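Local coordinates for alpha-tubulin N-acetyltransferase (Danio rerio, PDB 4H6U), which transfers acetyl groups from acetyl coenzyme A to alpha-tubulin, as a member of the GNAT acetyltransferase superfamily, at residues P159-L162 and S163-E166; Q146-P149 and A150-A153. The protein carries 1 engineered substitution. All blocks are in the same frame, centred on the assembly; numbering follows the deposited sequence.

Interaction 1: residues P159-L162 and S163-E166. With ACO (acetyl coenzyme *a), chain C.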
# COMPACT_ATOMS: atom_id res chain seq x y z
N PRO A 159 19.46 8.99 4.06
CA PRO A 159 20.56 9.22 5.02
C PRO A 159 20.09 9.22 6.46
O PRO A 159 20.73 8.57 7.27
CB PRO A 159 21.10 10.58 4.61
CG PRO A 159 20.78 10.67 3.07
CD PRO A 159 19.45 9.96 2.94
N LYS A 160 19.00 9.90 6.77
CA LYS A 160 18.48 9.93 8.14
C LYS A 160 18.09 8.52 8.62
O LYS A 160 18.17 8.22 9.80
CB LYS A 160 17.29 10.88 8.28
CG LYS A 160 17.66 12.34 8.12
CD LYS A 160 16.48 13.23 8.38
CE LYS A 160 16.78 14.69 8.06
NZ LYS A 160 16.39 15.01 6.64
N PHE A 161 17.61 7.67 7.72
CA PHE A 161 17.23 6.33 8.14
C PHE A 161 18.49 5.47 8.41
O PHE A 161 18.52 4.67 9.35
CB PHE A 161 16.34 5.69 7.07
CG PHE A 161 15.73 4.35 7.47
CD1 PHE A 161 15.69 3.94 8.79
CD2 PHE A 161 15.22 3.50 6.50
CE1 PHE A 161 15.16 2.74 9.14
CE2 PHE A 161 14.67 2.27 6.84
CZ PHE A 161 14.64 1.89 8.18
N LEU A 162 19.54 5.69 7.62
CA LEU A 162 20.78 4.97 7.80
C LEU A 162 21.35 5.33 9.17
O LEU A 162 21.74 4.46 9.93
CB LEU A 162 21.78 5.28 6.67
CG LEU A 162 21.50 4.57 5.35
CD1 LEU A 162 22.41 5.06 4.24
CD2 LEU A 162 21.66 3.09 5.52
N SER A 163 21.41 6.63 9.43
CA SER A 163 21.83 7.19 10.70
C SER A 163 21.07 6.53 11.85
O SER A 163 21.67 6.12 12.87
CB SER A 163 21.59 8.70 10.71
OG SER A 163 21.95 9.28 11.94
N PHE A 164 19.75 6.44 11.66
CA PHE A 164 18.83 5.84 12.63
C PHE A 164 19.26 4.40 12.93
O PHE A 164 19.51 4.05 14.10
CB PHE A 164 17.40 5.93 12.04
CG PHE A 164 16.35 5.15 12.79
CD1 PHE A 164 16.01 3.87 12.38
CD2 PHE A 164 15.63 5.73 13.83
CE1 PHE A 164 15.03 3.13 13.02
CE2 PHE A 164 14.64 5.02 14.52
CZ PHE A 164 14.33 3.70 14.11
N LEU A 165 19.44 3.61 11.86
CA LEU A 165 19.90 2.22 11.95
C LEU A 165 21.28 2.06 12.60
O LEU A 165 21.49 1.22 13.49
CB LEU A 165 19.91 1.57 10.55
CG LEU A 165 18.50 1.44 9.95
CD1 LEU A 165 18.53 1.06 8.49
CD2 LEU A 165 17.66 0.42 10.76
N GLU A 166 22.20 2.92 12.22
CA GLU A 166 23.56 2.84 12.74
C GLU A 166 23.63 3.22 14.23
O GLU A 166 24.29 2.54 15.02
CB GLU A 166 24.50 3.72 11.88
CG GLU A 166 24.42 3.39 10.33
CD GLU A 166 25.14 4.40 9.41
OE1 GLU A 166 25.17 5.61 9.72
OE2 GLU A 166 25.67 3.98 8.36
N1A ACO C . 19.79 13.86 10.91
C2A ACO C . 20.42 12.68 11.26
N3A ACO C . 19.90 11.64 11.87
C4A ACO C . 18.55 11.78 12.23
C5A ACO C . 17.79 12.94 11.97
C6A ACO C . 18.48 13.99 11.27
N6A ACO C . 17.91 15.17 10.93
N7A ACO C . 16.47 12.73 12.48
C8A ACO C . 16.48 11.48 13.06
N9A ACO C . 17.76 10.90 12.92
C1B ACO C . 18.29 9.62 13.33
C2B ACO C . 19.52 9.76 14.22
O2B ACO C . 20.25 8.56 14.28
C3B ACO C . 18.76 9.96 15.60
O3B ACO C . 19.50 9.69 16.64
P3B ACO C . 20.30 11.16 17.39
O7A ACO C . 20.94 10.41 18.52
O8A ACO C . 21.19 11.55 16.23
O9A ACO C . 19.14 12.07 17.68
C4B ACO C . 17.63 8.98 15.47
O4B ACO C . 17.31 8.91 14.05
C5B ACO C . 16.46 9.45 16.33
O5B ACO C . 15.65 8.43 16.77
P1A ACO C . 14.00 8.64 16.62
O1A ACO C . 13.43 7.39 17.19
O2A ACO C . 13.61 10.03 17.09
O3A ACO C . 13.75 8.58 14.98
P2A ACO C . 12.74 9.52 14.24
O4A ACO C . 11.34 9.44 14.74
O5A ACO C . 13.30 10.83 13.79
O6A ACO C . 12.49 8.59 12.69
CBP ACO C . 13.24 8.53 10.45
CCP ACO C . 13.56 8.23 11.91
CDP ACO C . 14.41 8.19 9.51
CEP ACO C . 11.95 7.76 10.02
CAP ACO C . 12.92 10.06 10.40
OAP ACO C . 14.00 10.89 10.77
C9P ACO C . 12.21 10.49 9.08
O9P ACO C . 11.04 10.21 8.95
N8P ACO C . 12.67 11.09 7.96
C7P ACO C . 13.92 11.57 7.60
C6P ACO C . 14.04 11.76 6.01
C5P ACO C . 13.38 10.66 5.08
O5P ACO C . 12.92 10.95 3.96
N4P ACO C . 13.33 9.30 5.54
C3P ACO C . 12.76 8.11 4.77
C2P ACO C . 13.41 6.68 4.97
S1P ACO C . 14.11 5.65 3.46
C ACO C . 12.94 4.31 3.20
O ACO C . 11.85 4.48 3.61
CH3 ACO C . 13.48 2.90 3.24

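Interaction 2: residues Q146-P149 and A150-A153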
# COMPACT_ATOMS: atom_id res chain seq x y z
N GLN A 146 8.25 -10.32 14.48
CA GLN A 146 9.27 -11.19 15.09
C GLN A 146 10.57 -11.39 14.31
O GLN A 146 10.99 -12.52 14.06
CB GLN A 146 8.66 -12.54 15.40
CG GLN A 146 7.70 -12.49 16.54
CD GLN A 146 6.72 -13.61 16.49
OE1 GLN A 146 6.08 -13.83 15.46
NE2 GLN A 146 6.60 -14.34 17.58
N VAL A 147 11.17 -10.28 13.92
CA VAL A 147 12.46 -10.25 13.22
C VAL A 147 13.40 -9.31 13.93
O VAL A 147 12.97 -8.39 14.63
CB VAL A 147 12.31 -9.76 11.76
CG1 VAL A 147 11.33 -10.65 11.02
CG2 VAL A 147 11.87 -8.30 11.74
N GLU A 148 14.68 -9.52 13.70
CA GLU A 148 15.67 -8.58 14.20
C GLU A 148 16.08 -7.71 13.03
O GLU A 148 15.94 -8.07 11.85
CB GLU A 148 16.90 -9.30 14.81
CG GLU A 148 16.66 -10.26 15.97
CD GLU A 148 16.47 -9.56 17.34
OE1 GLU A 148 16.55 -8.30 17.39
OE2 GLU A 148 16.26 -10.26 18.36
N PRO A 149 16.57 -6.53 13.35
CA PRO A 149 16.89 -5.55 12.32
C PRO A 149 17.92 -6.09 11.30
O PRO A 149 17.84 -5.76 10.11
CB PRO A 149 17.48 -4.38 13.13
CG PRO A 149 16.89 -4.55 14.54
CD PRO A 149 16.71 -6.01 14.73
N ALA A 150 18.85 -6.92 11.76
CA ALA A 150 19.87 -7.47 10.85
C ALA A 150 19.33 -8.54 9.90
O ALA A 150 19.96 -8.80 8.87
CB ALA A 150 21.02 -8.02 11.64
N GLN A 151 18.14 -9.08 10.15
CA GLN A 151 17.59 -10.12 9.26
C GLN A 151 16.71 -9.57 8.18
O GLN A 151 16.20 -10.33 7.36
CB GLN A 151 16.73 -11.12 10.05
CG GLN A 151 17.45 -11.87 11.16
CD GLN A 151 16.48 -12.66 12.05
OE1 GLN A 151 15.42 -12.16 12.44
NE2 GLN A 151 16.81 -13.93 12.30
N MET A 152 16.58 -8.25 8.12
CA MET A 152 15.80 -7.65 7.05
C MET A 152 16.67 -6.88 6.07
O MET A 152 17.83 -6.63 6.33
CB MET A 152 14.73 -6.73 7.62
CG MET A 152 15.26 -5.53 8.27
SD MET A 152 13.87 -4.46 8.69
CE MET A 152 12.81 -5.61 9.49
N ALA A 153 16.09 -6.57 4.93
CA ALA A 153 16.72 -5.73 3.92
C ALA A 153 16.06 -4.34 3.86
O ALA A 153 14.91 -4.16 4.24
CB ALA A 153 16.60 -6.40 2.55

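Interaction 1: residues P159-L162 and S163-E166
Helix 159-168 flanks the acetyl coenzyme A pocket, and the contact between Phe-161 and the turn that follows it belongs to this helix. The backbone is bonded in the helical i to i+4 pattern. Leu-165 N donates to Phe-161 O at 2.9 Å, and Glu-166 N to Leu-162 O at 2.8 Å. The Phe-161 ring lies between protein and ligand. Its CG is anti to the backbone N (chi1 -173°), which carries the ring to the side where the thioester arm runs. Leu-165 lays CD1 over one face of this ring, 4.0 Å from the Phe-161 centroid, as a CH-pi contact. Phe-164 comes to the ring edge, with its CD1 3.5 Å from Phe-161 CE1. The two rings form an oblique aromatic pair, planes at 46°. On the CD2 side the acetyl methyl CH3 lies 3.7 Å from Phe-161 CD2. With an alanine here, the face contact to Leu-165 CD1 and the flank of the acetyl methyl would probably be lost, opening a gap beside Phe-164 CD1. Ser-163 meets the nucleotide end. Ser-163 OG is hydrogen-bonded to the ribose hydroxyl O2B at 3.0 Å and lies 3.1 Å from adenine N3A. The aliphatic chain of Lys-160 runs beside the ligand, with Lys-160 CG 3.6 Å from adenine C6A. Phe-122 meets both Phe-161 and Phe-164 edge-to-face, and Phe-138 of helix 133-145 does the same to Phe-164. One helix thus meets the acetyl end through Phe-161 and the adenosine end through Lys-160 and Ser-163, within the acetyl coenzyme A site of a GNAT fold.

Interaction 2: residues Q146-P149 and A150-A153
Glu-148 and Gln-151 exchange two hydrogen bonds across a tight turn. The backbone pair is Gln-151 N to Glu-148 O, 3.0 Å, an i to i+3 bond that fits the short 3-10 segment. The return bond uses a side chain: Gln-151 OE1 accepts from Glu-148 N at 3.0 Å. It is nearly straight at the hydrogen, with an angle of 169°. The Gln-151 CG sits beside its own backbone N (chi1 -60°), and the extended chain then brings the amide oxygen back over the start of the turn. Gln-151 OE1 also lies 3.6 Å from Val-147 CA. A third bond, Met-152 N to Pro-149 O, is weak at 3.4 Å. The same Pro-149 O is hydrogen-bonded to Tyr-154 OH.

The apolar contact is between Val-147 and Met-152. Val-147 CG2 meets the methyl CE of Met-152 at 3.6 Å, and the two side chains cross at about a right angle. The Met-152 chain bends at chi3 (49°), which turns CE toward the valine. Both residues also touch Leu-142 of helix 133-145, and Met-152 reaches Leu-117 and Val-119 of strand 117-124.

Just before the turn, Gln-146 has positive phi and is the C-prime residue of a Schellman motif that ends helix 133-145. The chemistry implies a turn in which one main-chain bond and one side-chain amide bond join Glu-148 to Gln-151, with a weak main-chain bond beside them, while Met-152 is buried and packs against Leu-142 and strand 117-124 just before strand 153-155.

In the fold
The two contacts follow one another along the chain, with centres 15 Å apart and nearest atoms about 5 Å apart. They do not touch. Interaction 2 joins the end of helix 133-145 to strand 153-155, and interaction 1 lies on the next helix, 159-168. Helix 133-145 is a shared neighbour: both contacts pack side chains against it. Interaction 1 is partly buried, rich in aromatic rings, and part of the cofactor pocket. Interaction 2 is a surface contact, in which polar bonds shape a turn and Met-152 is the buried residue. A regular helix in the one contrasts with a short turn within 148-152 in the other.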